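Side-chain contacts in 6-phosphogluconolactonase (Shewanella baltica, PDB 3NWP), which probably hydrolyses 6-phosphogluconolactone to 6-phosphogluconate in the oxidative branch of the pentose phosphate pathway: residues D34-A39 with P129-V134; G46-K51 with Y190-G195; R203-S208 with H212-R217. All coordinates share one frame; numbering follows the deposited sequence.

Interaction 1: residues D34-A39 with P129-V134; sequences DARGKA and PFDVVV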
ATOM      1  N   ASP A  34       7.877  13.494  15.129  1.00 17.99           N
ATOM      2  CA  ASP A  34       8.193  14.788  15.749  1.00 20.53           C
ATOM      3  C   ASP A  34       6.948  15.643  15.920  1.00 21.79           C
ATOM      4  O   ASP A  34       6.742  16.260  16.985  1.00 21.67           O
ATOM      5  CB  ASP A  34       9.249  15.581  14.950  1.00 19.33           C
ATOM      6  CG  ASP A  34      10.610  14.909  14.918  1.00 25.79           C
ATOM      7  OD1 ASP A  34      10.897  14.003  15.717  1.00 23.44           O
ATOM      8  OD2 ASP A  34      11.404  15.321  14.037  1.00 27.51           O
ATOM      9  N   ALA A  35       6.104  15.733  14.894  1.00 17.31           N
ATOM     10  CA  ALA A  35       4.971  16.633  14.948  1.00 17.13           C
ATOM     11  C   ALA A  35       3.884  16.151  15.832  1.00 17.63           C
ATOM     12  O   ALA A  35       3.267  16.972  16.514  1.00 20.33           O
ATOM     13  CB  ALA A  35       4.402  16.865  13.493  1.00 19.48           C
ATOM     14  N   ARG A  36       3.591  14.870  15.815  1.00 18.22           N
ATOM     15  CA  ARG A  36       2.382  14.298  16.427  1.00 18.76           C
ATOM     16  C   ARG A  36       2.585  13.261  17.494  1.00 18.57           C
ATOM     17  O   ARG A  36       1.620  12.829  18.143  1.00 19.46           O
ATOM     18  CB  ARG A  36       1.456  13.759  15.327  1.00 18.84           C
ATOM     19  CG  ARG A  36       0.799  14.865  14.520  1.00 20.18           C
ATOM     20  CD  ARG A  36      -0.014  14.348  13.296  1.00 19.50           C
ATOM     21  NE  ARG A  36       0.872  13.860  12.242  1.00 18.35           N
ATOM     22  CZ  ARG A  36       1.511  14.612  11.366  1.00 18.66           C
ATOM     23  NH1 ARG A  36       1.413  15.955  11.409  1.00 19.74           N
ATOM     24  NH2 ARG A  36       2.318  14.048  10.472  1.00 19.00           N
ATOM     25  N   GLY A  37       3.827  12.830  17.681  1.00 18.12           N
ATOM     26  CA  GLY A  37       4.154  11.810  18.629  1.00 19.64           C
ATOM     27  C   GLY A  37       4.100  10.379  18.171  1.00 20.28           C
ATOM     28  O   GLY A  37       4.749   9.543  18.755  1.00 21.14           O
ATOM     29  N   LYS A  38       3.253  10.076  17.174  1.00 18.95           N
ATOM     30  CA  LYS A  38       3.152   8.746  16.607  1.00 19.40           C
ATOM     31  C   LYS A  38       2.898   8.967  15.108  1.00 20.64           C
ATOM     32  O   LYS A  38       2.289   9.975  14.719  1.00 25.60           O
ATOM     33  CB  LYS A  38       1.980   7.966  17.174  1.00 20.87           C
ATOM     34  CG  LYS A  38       2.084   7.587  18.690  1.00 27.03           C
ATOM     35  CD  LYS A  38       3.191   6.508  18.913  1.00 28.44           C
ATOM     36  CE  LYS A  38       3.383   6.034  20.352  1.00 34.98           C
ATOM     37  NZ  LYS A  38       4.131   7.028  21.058  1.00 38.15           N
ATOM     38  N   ALA A  39       3.372   8.034  14.307  1.00 16.88           N
ATOM     39  CA  ALA A  39       3.214   8.111  12.869  1.00 17.02           C
ATOM     40  C   ALA A  39       2.583   6.817  12.400  1.00 15.83           C
ATOM     41  O   ALA A  39       2.489   5.856  13.143  1.00 17.29           O
ATOM     42  CB  ALA A  39       4.557   8.315  12.198  1.00 17.76           C
ATOM     43  N   PRO A 129      -4.931  11.189   9.405  1.00 19.59           N
ATOM     44  CA  PRO A 129      -4.504  10.554   8.156  1.00 18.89           C
ATOM     45  C   PRO A 129      -3.219   9.761   8.232  1.00 16.52           C
ATOM     46  O   PRO A 129      -2.326  10.086   9.010  1.00 18.64           O
ATOM     47  CB  PRO A 129      -4.311  11.714   7.191  1.00 20.69           C
ATOM     48  CG  PRO A 129      -4.246  12.878   8.004  1.00 26.57           C
ATOM     49  CD  PRO A 129      -4.985  12.651   9.239  1.00 22.69           C
ATOM     50  N   PHE A 130      -3.096   8.732   7.403  1.00 15.31           N
ATOM     51  CA  PHE A 130      -1.888   7.980   7.332  1.00 15.17           C
ATOM     52  C   PHE A 130      -0.752   8.890   6.889  1.00 14.82           C
ATOM     53  O   PHE A 130      -0.910   9.660   5.940  1.00 16.15           O
ATOM     54  CB  PHE A 130      -1.984   6.807   6.362  1.00 13.43           C
ATOM     55  CG  PHE A 130      -3.047   5.786   6.680  1.00 14.34           C
ATOM     56  CD1 PHE A 130      -3.055   5.096   7.876  1.00 18.06           C
ATOM     57  CD2 PHE A 130      -3.950   5.437   5.726  1.00 18.18           C
ATOM     58  CE1 PHE A 130      -4.037   4.139   8.139  1.00 18.84           C
ATOM     59  CE2 PHE A 130      -4.930   4.452   5.986  1.00 21.87           C
ATOM     60  CZ  PHE A 130      -4.934   3.817   7.185  1.00 19.11           C
ATOM     61  N   ASP A 131       0.415   8.782   7.515  1.00 13.84           N
ATOM     62  CA  ASP A 131       1.506   9.669   7.121  1.00 12.49           C
ATOM     63  C   ASP A 131       2.130   9.284   5.788  1.00 13.50           C
ATOM     64  O   ASP A 131       2.436  10.153   4.945  1.00 14.94           O
ATOM     65  CB  ASP A 131       2.560   9.721   8.194  1.00 14.13           C
ATOM     66  CG  ASP A 131       1.984  10.318   9.479  1.00 16.17           C
ATOM     67  OD1 ASP A 131       1.532  11.496   9.431  1.00 16.87           O
ATOM     68  OD2 ASP A 131       1.845   9.595  10.490  1.00 16.27           O
ATOM     69  N   VAL A 132       2.327   7.984   5.580  1.00 13.57           N
ATOM     70  CA  VAL A 132       2.941   7.473   4.340  1.00 13.10           C
ATOM     71  C   VAL A 132       2.212   6.188   3.907  1.00 13.01           C
ATOM     72  O   VAL A 132       1.981   5.291   4.747  1.00 13.17           O
ATOM     73  CB  VAL A 132       4.413   7.151   4.537  1.00 13.17           C
ATOM     74  CG1 VAL A 132       4.994   6.551   3.235  1.00 14.16           C
ATOM     75  CG2 VAL A 132       5.226   8.395   4.908  1.00 14.38           C
ATOM     76  N   VAL A 133       1.801   6.131   2.656  1.00 13.25           N
ATOM     77  CA  VAL A 133       1.226   4.926   2.046  1.00 13.86           C
ATOM     78  C   VAL A 133       2.085   4.533   0.888  1.00 13.73           C
ATOM     79  O   VAL A 133       2.366   5.347  -0.006  1.00 13.38           O
ATOM     80  CB  VAL A 133      -0.186   5.213   1.548  1.00 12.96           C
ATOM     81  CG1 VAL A 133      -0.789   4.015   0.770  1.00 14.82           C
ATOM     82  CG2 VAL A 133      -1.103   5.597   2.712  1.00 13.57           C
ATOM     83  N   VAL A 134       2.502   3.266   0.835  1.00 12.50           N
ATOM     84  CA  VAL A 134       3.334   2.720  -0.239  1.00 12.12           C
ATOM     85  C   VAL A 134       2.484   1.698  -0.985  1.00 13.30           C
ATOM     86  O   VAL A 134       2.023   0.712  -0.405  1.00 13.77           O
ATOM     87  CB  VAL A 134       4.607   2.071   0.268  1.00 15.38           C
ATOM     88  CG1 VAL A 134       5.512   1.702  -0.958  1.00 14.75           C
ATOM     89  CG2 VAL A 134       5.349   3.001   1.259  1.00 16.36           C
TER
HETATM   90  O   HOH W   1       0.917  11.045  12.549  1.00 10.79           O
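R36 and D131 approach from opposite directions, each with CG set anti to its own carbonyl carbon (chi1 -71° in R36, -63° in D131); a bend at chi3 then turns the arginine's guanidinium toward the carboxylate. NH2 of R36 donates to OD1 of D131 at 2.9 Å, completing a salt bridge that is short but not straight, with an N-H...O angle of 134°. The donor stands above the carboxylate plane, so this is not a flat two-pronged pairing. Water 1 supplies a second link: it lies in the guanidinium plane, accepts from NE of R36 at 2.8 Å, and donates both to OD2 of D131 at 2.7 Å and to O of K38 at 2.8 Å. The same OD2 also accepts from N of S40 and lies 3.1 Å from CA of A39, just beyond G37, which with positive phi is the first residue to leave the helix. OD1 has a further partner in NE of R187. D131 thus ties the connection between helix 14-36 and strand 39-43 to the adjacent parallel strand 132-135, close to where its own chain becomes that strand, in what is probably a Rossmann-like alpha/beta sheet.

Interaction 2: residues G46-K51 with Y190-G195; sequences GSTPLK and YLHLVG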
ATOM      1  N   GLY A  46       3.887  -8.391  -2.174  1.00 22.46           N
ATOM      2  CA  GLY A  46       4.525  -8.789  -3.433  1.00 23.87           C
ATOM      3  C   GLY A  46       6.050  -8.819  -3.298  1.00 22.86           C
ATOM      4  O   GLY A  46       6.606  -8.493  -2.254  1.00 24.59           O
ATOM      5  N   SER A  47       6.706  -9.169  -4.406  1.00 25.09           N
ATOM      6  CA  SER A  47       8.165  -9.210  -4.445  1.00 26.46           C
ATOM      7  C   SER A  47       8.786  -7.834  -4.616  1.00 22.58           C
ATOM      8  O   SER A  47       9.912  -7.604  -4.143  1.00 22.54           O
ATOM      9  CB  SER A  47       8.643 -10.144  -5.570  1.00 29.79           C
ATOM     10  OG  SER A  47       8.086  -9.751  -6.811  1.00 36.88           O
ATOM     11  N   THR A  48       8.066  -6.890  -5.228  1.00 20.99           N
ATOM     12  CA  THR A  48       8.674  -5.579  -5.536  1.00 19.91           C
ATOM     13  C   THR A  48       9.324  -4.909  -4.287  1.00 19.50           C
ATOM     14  O   THR A  48      10.433  -4.403  -4.393  1.00 19.91           O
ATOM     15  CB  THR A  48       7.692  -4.626  -6.273  1.00 23.09           C
ATOM     16  OG1 THR A  48       7.451  -5.166  -7.576  1.00 25.50           O
ATOM     17  CG2 THR A  48       8.265  -3.169  -6.458  1.00 22.28           C
ATOM     18  N   PRO A  49       8.618  -4.855  -3.145  1.00 18.64           N
ATOM     19  CA  PRO A  49       9.144  -4.064  -2.032  1.00 18.46           C
ATOM     20  C   PRO A  49      10.117  -4.721  -1.115  1.00 17.62           C
ATOM     21  O   PRO A  49      10.507  -4.086  -0.122  1.00 18.22           O
ATOM     22  CB  PRO A  49       7.882  -3.718  -1.199  1.00 19.71           C
ATOM     23  CG  PRO A  49       6.973  -4.801  -1.432  1.00 23.43           C
ATOM     24  CD  PRO A  49       7.216  -5.252  -2.894  1.00 22.04           C
ATOM     25  N   LEU A  50      10.517  -5.989  -1.351  1.00 18.11           N
ATOM     26  CA  LEU A  50      11.272  -6.707  -0.296  1.00 18.20           C
ATOM     27  C   LEU A  50      12.608  -6.048   0.046  1.00 16.30           C
ATOM     28  O   LEU A  50      12.954  -5.911   1.239  1.00 17.88           O
ATOM     29  CB  LEU A  50      11.452  -8.178  -0.650  1.00 20.55           C
ATOM     30  CG  LEU A  50      10.092  -8.890  -0.785  1.00 25.28           C
ATOM     31  CD1 LEU A  50      10.374 -10.375  -0.931  1.00 31.94           C
ATOM     32  CD2 LEU A  50       9.073  -8.611   0.343  1.00 28.18           C
ATOM     33  N   LYS A  51      13.378  -5.643  -0.959  0.50 16.89           N
ATOM     34  CA  LYS A  51      14.626  -4.954  -0.684  0.50 17.11           C
ATOM     35  C   LYS A  51      14.376  -3.592  -0.007  0.50 16.29           C
ATOM     36  O   LYS A  51      15.054  -3.268   0.978  0.50 14.15           O
ATOM     37  CB  LYS A  51      15.493  -4.801  -1.933  0.50 17.64           C
ATOM     38  CG  LYS A  51      16.115  -6.140  -2.404  0.50 23.55           C
ATOM     39  CD  LYS A  51      17.198  -6.618  -1.451  0.50 23.82           C
ATOM     40  CE  LYS A  51      17.664  -8.046  -1.777  0.50 37.91           C
ATOM     41  N   TYR A 190       3.280   6.827  -2.226  1.00 12.60           N
ATOM     42  CA  TYR A 190       4.333   6.423  -3.169  1.00 13.21           C
ATOM     43  C   TYR A 190       3.835   5.271  -3.986  1.00 14.06           C
ATOM     44  O   TYR A 190       3.173   4.393  -3.421  1.00 14.94           O
ATOM     45  CB  TYR A 190       5.584   5.992  -2.412  1.00 13.17           C
ATOM     46  CG  TYR A 190       6.245   7.128  -1.703  1.00 12.41           C
ATOM     47  CD1 TYR A 190       7.000   8.042  -2.396  1.00 14.97           C
ATOM     48  CD2 TYR A 190       6.129   7.306  -0.332  1.00 13.52           C
ATOM     49  CE1 TYR A 190       7.549   9.152  -1.749  1.00 16.43           C
ATOM     50  CE2 TYR A 190       6.734   8.360   0.336  1.00 13.20           C
ATOM     51  CZ  TYR A 190       7.468   9.280  -0.392  1.00 15.16           C
ATOM     52  OH  TYR A 190       8.035  10.372   0.252  1.00 17.08           O
ATOM     53  N   LEU A 191       4.021   5.302  -5.297  1.00 12.52           N
ATOM     54  CA  LEU A 191       3.751   4.159  -6.133  1.00 12.30           C
ATOM     55  C   LEU A 191       5.087   3.609  -6.623  1.00 13.12           C
ATOM     56  O   LEU A 191       5.814   4.317  -7.338  1.00 13.53           O
ATOM     57  CB  LEU A 191       2.897   4.567  -7.328  1.00 12.85           C
ATOM     58  CG  LEU A 191       2.539   3.465  -8.292  1.00 13.89           C
ATOM     59  CD1 LEU A 191       1.753   2.297  -7.598  1.00 13.32           C
ATOM     60  CD2 LEU A 191       1.731   4.015  -9.476  1.00 15.51           C
ATOM     61  N   HIS A 192       5.435   2.373  -6.245  1.00 12.90           N
ATOM     62  CA  HIS A 192       6.727   1.756  -6.467  1.00 12.94           C
ATOM     63  C   HIS A 192       6.549   0.774  -7.597  1.00 14.74           C
ATOM     64  O   HIS A 192       5.873  -0.273  -7.442  1.00 15.06           O
ATOM     65  CB  HIS A 192       7.150   1.103  -5.184  1.00 13.76           C
ATOM     66  CG  HIS A 192       8.463   0.396  -5.240  1.00 14.72           C
ATOM     67  ND1 HIS A 192       8.953  -0.300  -4.142  1.00 17.51           N
ATOM     68  CD2 HIS A 192       9.422   0.340  -6.192  1.00 16.40           C
ATOM     69  CE1 HIS A 192      10.131  -0.807  -4.470  1.00 20.70           C
ATOM     70  NE2 HIS A 192      10.447  -0.430  -5.697  1.00 18.13           N
ATOM     71  N   LEU A 193       7.172   1.080  -8.729  1.00 14.40           N
ATOM     72  CA  LEU A 193       7.089   0.259  -9.922  1.00 14.67           C
ATOM     73  C   LEU A 193       8.481  -0.157 -10.424  1.00 15.41           C
ATOM     74  O   LEU A 193       9.436   0.620 -10.343  1.00 14.58           O
ATOM     75  CB  LEU A 193       6.432   1.046 -11.066  1.00 14.43           C
ATOM     76  CG  LEU A 193       5.092   1.698 -10.813  1.00 14.85           C
ATOM     77  CD1 LEU A 193       4.646   2.493 -12.053  1.00 17.05           C
ATOM     78  CD2 LEU A 193       4.071   0.599 -10.454  1.00 16.05           C
ATOM     79  N   VAL A 194       8.614  -1.381 -10.955  1.00 15.61           N
ATOM     80  CA  VAL A 194       9.842  -1.847 -11.560  1.00 15.95           C
ATOM     81  C   VAL A 194       9.556  -2.521 -12.902  1.00 15.89           C
ATOM     82  O   VAL A 194       8.668  -3.397 -12.973  1.00 17.71           O
ATOM     83  CB  VAL A 194      10.632  -2.796 -10.621  1.00 17.86           C
ATOM     84  CG1 VAL A 194      11.922  -3.369 -11.310  1.00 19.61           C
ATOM     85  CG2 VAL A 194      10.982  -2.057  -9.332  1.00 20.92           C
ATOM     86  N   GLY A 195      10.371  -2.179 -13.897  1.00 18.44           N
ATOM     87  CA  GLY A 195      10.406  -2.898 -15.183  1.00 16.94           C
ATOM     88  C   GLY A 195       9.646  -2.263 -16.305  1.00 19.01           C
ATOM     89  O   GLY A 195       8.760  -1.436 -16.085  1.00 17.09           O
TER
HETATM   90  O   HOH W   2       6.618  -3.561  -9.949  1.00 13.29           O
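OG1 of T48 lies 3.0 Å from water 2, which accepts from the backbone N of V194 at 3.1 Å; this one-water bridge is the polar link between residues 46-51 and 190-195. The two branches of T48 divide the work. With OG1 anti to the carbonyl carbon (chi1 -68°), CG2 falls anti to the backbone N and is aimed at H192. This methyl sits 3.5 Å from the centroid of the imidazole and only 5° off the ring normal, a CH-pi contact over the middle of the face. All five ring atoms of H192 lie within 3.6 to 3.8 Å of CG2 of T48, which confirms the centring. With CG of H192 anti to its backbone N (chi1 179°), the ring presents a face to the methyl. Around the edges of this core, CG2 of V194 touches CG2 of T48 at 4.1 Å, and CA of P49 approaches CE1 of H192 obliquely at 4.2 Å. ND1 of H192 is buried here without a partner in the model.

T48 and P49 are the middle residues of a type I turn running from S47 to L50, closed by L50 N to S47 O at 3.3 Å. The Gly-Ser-Thr-Pro sequence belongs to a glycine-rich loop that is probably, as in relatives, close to the sugar-phosphate site. This turn leads into helix 50-58, where L50 packs on helix 84-91, while H192 also meets L17 of helix 14-36 from strand 189-194, which runs between strands 132-135 and 227-232.

Interaction 3: residues R203-S208 with H212-R217; sequences RQALES and HAMPIR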
ATOM      1  N   ARG A 203       1.732   4.026 -18.113  1.00 17.05           N
ATOM      2  CA  ARG A 203       1.365   4.936 -19.201  1.00 17.78           C
ATOM      3  C   ARG A 203      -0.079   4.670 -19.653  1.00 19.35           C
ATOM      4  O   ARG A 203      -0.825   5.614 -19.930  1.00 18.35           O
ATOM      5  CB  ARG A 203       2.358   4.790 -20.375  1.00 18.90           C
ATOM      6  CG  ARG A 203       3.777   5.219 -20.033  1.00 21.84           C
ATOM      7  CD  ARG A 203       3.931   6.667 -19.799  1.00 22.52           C
ATOM      8  NE  ARG A 203       3.520   7.460 -20.974  1.00 26.84           N
ATOM      9  CZ  ARG A 203       3.558   8.786 -21.042  1.00 33.28           C
ATOM     10  NH1 ARG A 203       4.077   9.526 -20.057  1.00 21.80           N
ATOM     11  NH2 ARG A 203       3.144   9.364 -22.161  1.00 32.96           N
ATOM     12  N   GLN A 204      -0.479   3.403 -19.743  0.50 17.87           N
ATOM     13  CA  GLN A 204      -1.884   3.103 -20.045  0.50 17.13           C
ATOM     14  C   GLN A 204      -2.816   3.664 -18.998  0.50 17.52           C
ATOM     15  O   GLN A 204      -3.888   4.196 -19.308  0.50 18.45           O
ATOM     16  CB  GLN A 204      -2.144   1.610 -20.156  0.50 18.61           C
ATOM     17  CG  GLN A 204      -1.495   0.959 -21.325  0.50 15.77           C
ATOM     18  CD  GLN A 204      -1.828  -0.506 -21.340  0.50 23.64           C
ATOM     19  OE1 GLN A 204      -1.179  -1.302 -20.673  0.50 29.52           O
ATOM     20  NE2 GLN A 204      -2.893  -0.857 -22.029  0.50 26.48           N
ATOM     21  N   ALA A 205      -2.435   3.547 -17.721  1.00 15.58           N
ATOM     22  CA  ALA A 205      -3.262   4.085 -16.686  1.00 15.70           C
ATOM     23  C   ALA A 205      -3.498   5.577 -16.862  1.00 16.93           C
ATOM     24  O   ALA A 205      -4.591   6.059 -16.609  1.00 17.17           O
ATOM     25  CB  ALA A 205      -2.645   3.814 -15.265  1.00 15.83           C
ATOM     26  N   LEU A 206      -2.493   6.343 -17.307  1.00 17.00           N
ATOM     27  CA  LEU A 206      -2.663   7.783 -17.509  1.00 16.41           C
ATOM     28  C   LEU A 206      -3.576   8.135 -18.691  1.00 18.28           C
ATOM     29  O   LEU A 206      -3.950   9.304 -18.793  1.00 19.06           O
ATOM     30  CB  LEU A 206      -1.303   8.450 -17.706  1.00 16.96           C
ATOM     31  CG  LEU A 206      -0.295   8.319 -16.546  1.00 15.78           C
ATOM     32  CD1 LEU A 206       1.066   8.947 -16.982  1.00 15.26           C
ATOM     33  CD2 LEU A 206      -0.838   8.943 -15.273  1.00 17.57           C
ATOM     34  N   GLU A 207      -3.892   7.172 -19.554  1.00 17.88           N
ATOM     35  CA  GLU A 207      -4.726   7.421 -20.766  1.00 17.18           C
ATOM     36  C   GLU A 207      -6.163   7.840 -20.445  1.00 21.19           C
ATOM     37  O   GLU A 207      -6.879   8.347 -21.357  1.00 21.77           O
ATOM     38  CB  GLU A 207      -4.722   6.196 -21.688  1.00 20.02           C
ATOM     39  CG  GLU A 207      -3.458   5.889 -22.363  1.00 19.69           C
ATOM     40  CD  GLU A 207      -3.384   4.466 -23.049  1.00 20.45           C
ATOM     41  OE1 GLU A 207      -4.388   3.749 -23.080  1.00 33.55           O
ATOM     42  OE2 GLU A 207      -2.296   4.236 -23.561  1.00 31.17           O
ATOM     43  N   SER A 208      -6.584   7.714 -19.183  0.50 19.76           N
ATOM     44  CA  SER A 208      -7.959   7.959 -18.800  0.50 19.63           C
ATOM     45  C   SER A 208      -8.103   8.007 -17.301  0.50 21.24           C
ATOM     46  O   SER A 208      -7.220   7.586 -16.534  0.50 20.22           O
ATOM     47  CB  SER A 208      -8.886   6.864 -19.340  0.50 20.08           C
ATOM     48  OG  SER A 208     -10.173   6.870 -18.703  0.50 18.56           O
ATOM     49  N   HIS A 212     -12.847   2.089 -13.041  1.00 22.17           N
ATOM     50  CA  HIS A 212     -13.332   0.740 -13.089  1.00 22.03           C
ATOM     51  C   HIS A 212     -12.517  -0.141 -13.977  1.00 22.09           C
ATOM     52  O   HIS A 212     -12.420  -1.332 -13.730  1.00 26.09           O
ATOM     53  CB  HIS A 212     -14.846   0.729 -13.452  1.00 23.20           C
ATOM     54  CG  HIS A 212     -15.686   1.348 -12.371  1.00 34.45           C
ATOM     55  ND1 HIS A 212     -16.072   2.676 -12.401  1.00 46.17           N
ATOM     56  CD2 HIS A 212     -16.130   0.854 -11.191  1.00 37.54           C
ATOM     57  CE1 HIS A 212     -16.753   2.954 -11.300  1.00 49.04           C
ATOM     58  NE2 HIS A 212     -16.803   1.865 -10.554  1.00 39.94           N
ATOM     59  N   ALA A 213     -11.896   0.417 -15.015  1.00 19.33           N
ATOM     60  CA  ALA A 213     -11.016  -0.374 -15.867  1.00 20.66           C
ATOM     61  C   ALA A 213      -9.622  -0.593 -15.206  1.00 18.88           C
ATOM     62  O   ALA A 213      -9.062  -1.696 -15.283  1.00 22.01           O
ATOM     63  CB  ALA A 213     -10.842   0.336 -17.239  1.00 22.02           C
HETATM   64  N   MSE A 214      -9.091   0.457 -14.608  1.00 19.69           N
HETATM   65  CA  MSE A 214      -7.749   0.409 -13.948  1.00 17.04           C
HETATM   66  C   MSE A 214      -7.815   1.174 -12.630  1.00 17.77           C
HETATM   67  O   MSE A 214      -7.657   2.401 -12.598  1.00 16.11           O
HETATM   68  CB  MSE A 214      -6.674   1.007 -14.867  1.00 19.19           C
HETATM   69  CG  MSE A 214      -6.430   0.216 -16.156  1.00 17.38           C
HETATM   70 SE   MSE A 214      -5.062   0.860 -17.268  0.75 17.55          SE
HETATM   71  CE  MSE A 214      -3.713   0.221 -16.310  1.00 16.93           C
ATOM     72  N   PRO A 215      -8.062   0.457 -11.516  1.00 16.86           N
ATOM     73  CA  PRO A 215      -8.333   1.155 -10.247  1.00 15.63           C
ATOM     74  C   PRO A 215      -7.185   2.027  -9.654  1.00 13.74           C
ATOM     75  O   PRO A 215      -7.466   2.938  -8.887  1.00 15.93           O
ATOM     76  CB  PRO A 215      -8.729   0.009  -9.323  1.00 16.82           C
ATOM     77  CG  PRO A 215      -9.409  -0.989 -10.266  1.00 17.75           C
ATOM     78  CD  PRO A 215      -8.502  -0.954 -11.476  1.00 18.69           C
ATOM     79  N   ILE A 216      -5.950   1.784 -10.088  1.00 16.10           N
ATOM     80  CA  ILE A 216      -4.837   2.671  -9.770  1.00 15.23           C
ATOM     81  C   ILE A 216      -5.175   4.139 -10.139  1.00 15.60           C
ATOM     82  O   ILE A 216      -4.708   5.073  -9.526  1.00 15.45           O
ATOM     83  CB  ILE A 216      -3.529   2.171 -10.401  1.00 16.90           C
ATOM     84  CG1 ILE A 216      -2.335   3.023  -9.942  1.00 15.91           C
ATOM     85  CG2 ILE A 216      -3.576   2.285 -11.950  1.00 17.23           C
ATOM     86  CD1 ILE A 216      -2.056   2.997  -8.395  1.00 16.40           C
ATOM     87  N   ARG A 217      -6.020   4.322 -11.179  1.00 15.27           N
ATOM     88  CA  ARG A 217      -6.422   5.663 -11.515  1.00 15.81           C
ATOM     89  C   ARG A 217      -7.111   6.443 -10.425  1.00 15.99           C
ATOM     90  O   ARG A 217      -7.088   7.667 -10.432  1.00 16.85           O
ATOM     91  CB  ARG A 217      -7.330   5.623 -12.791  1.00 16.17           C
ATOM     92  CG  ARG A 217      -6.594   5.121 -14.027  1.00 19.24           C
ATOM     93  CD  ARG A 217      -7.558   4.731 -15.148  1.00 17.99           C
ATOM     94  NE  ARG A 217      -6.866   4.475 -16.397  1.00 19.90           N
ATOM     95  CZ  ARG A 217      -7.382   3.791 -17.423  1.00 20.13           C
ATOM     96  NH1 ARG A 217      -8.582   3.207 -17.291  1.00 21.09           N
ATOM     97  NH2 ARG A 217      -6.694   3.641 -18.566  1.00 20.52           N
TER
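R217 reaches across to the backbone of residues 203-208 and spends its N-H groups on carbonyl oxygens. NE donates to O of A205 at 2.8 Å with an angle of 159°, in the carbonyl plane and on a lone pair. NH2 donates to O of Q204 at 3.0 Å and 157°, this time from 38° above the carbonyl plane. The opposite face of that carbonyl is used by N of E207, also 3.0 Å from O of Q204, so one oxygen serves two donors. NH1 is satisfied outside the two segments by O of D210. By contrast, O of S208 lies close to NE of R217, but the angle is too poor for a bond.

Both acceptors lie near the guanidinium plane, while its faces are sandwiched: SE of selenomethionine M214 stands 3.5 Å above one, offset toward the rim, and CB of S208 lies 3.9 Å above the centre of the other. Beside this, CB of A205 packs against CG2 of I216 at 3.8 Å and CE of M214 at 3.9 Å. A leucine in place of R217 would probably leave the carbonyls of A205 and D210 without these donors and set the 212-217 loop less firmly against the helix. A type I turn, M214 to R217, presents the arginine, whose charge probably suits the negative end of the helix dipole: a side chain satisfying C-terminal carbonyls of helix 196-206.

How the interactions relate
The centres of interactions 1 and 2 are 21 Å apart, and both reach one mixed sheet through the adjacent parallel strands 132-135 and 189-194; they meet where O of V133 lies 2.8 Å from N of Y190, a probable hydrogen bond. Their segments alternate along the chain, so the two contacts interlock N-terminal and later parts of the fold. Interaction 3 follows both in sequence, with its centre 18 Å from that of interaction 2 and 28 Å from that of interaction 1. Strand 189-194 leads directly into helix 196-206, and L191 packs on I216, whereas the nearest atoms of interactions 1 and 3 are about 9 Å apart, without touching. Together they tie helix ends and loops to the parallel core of one alpha/beta domain.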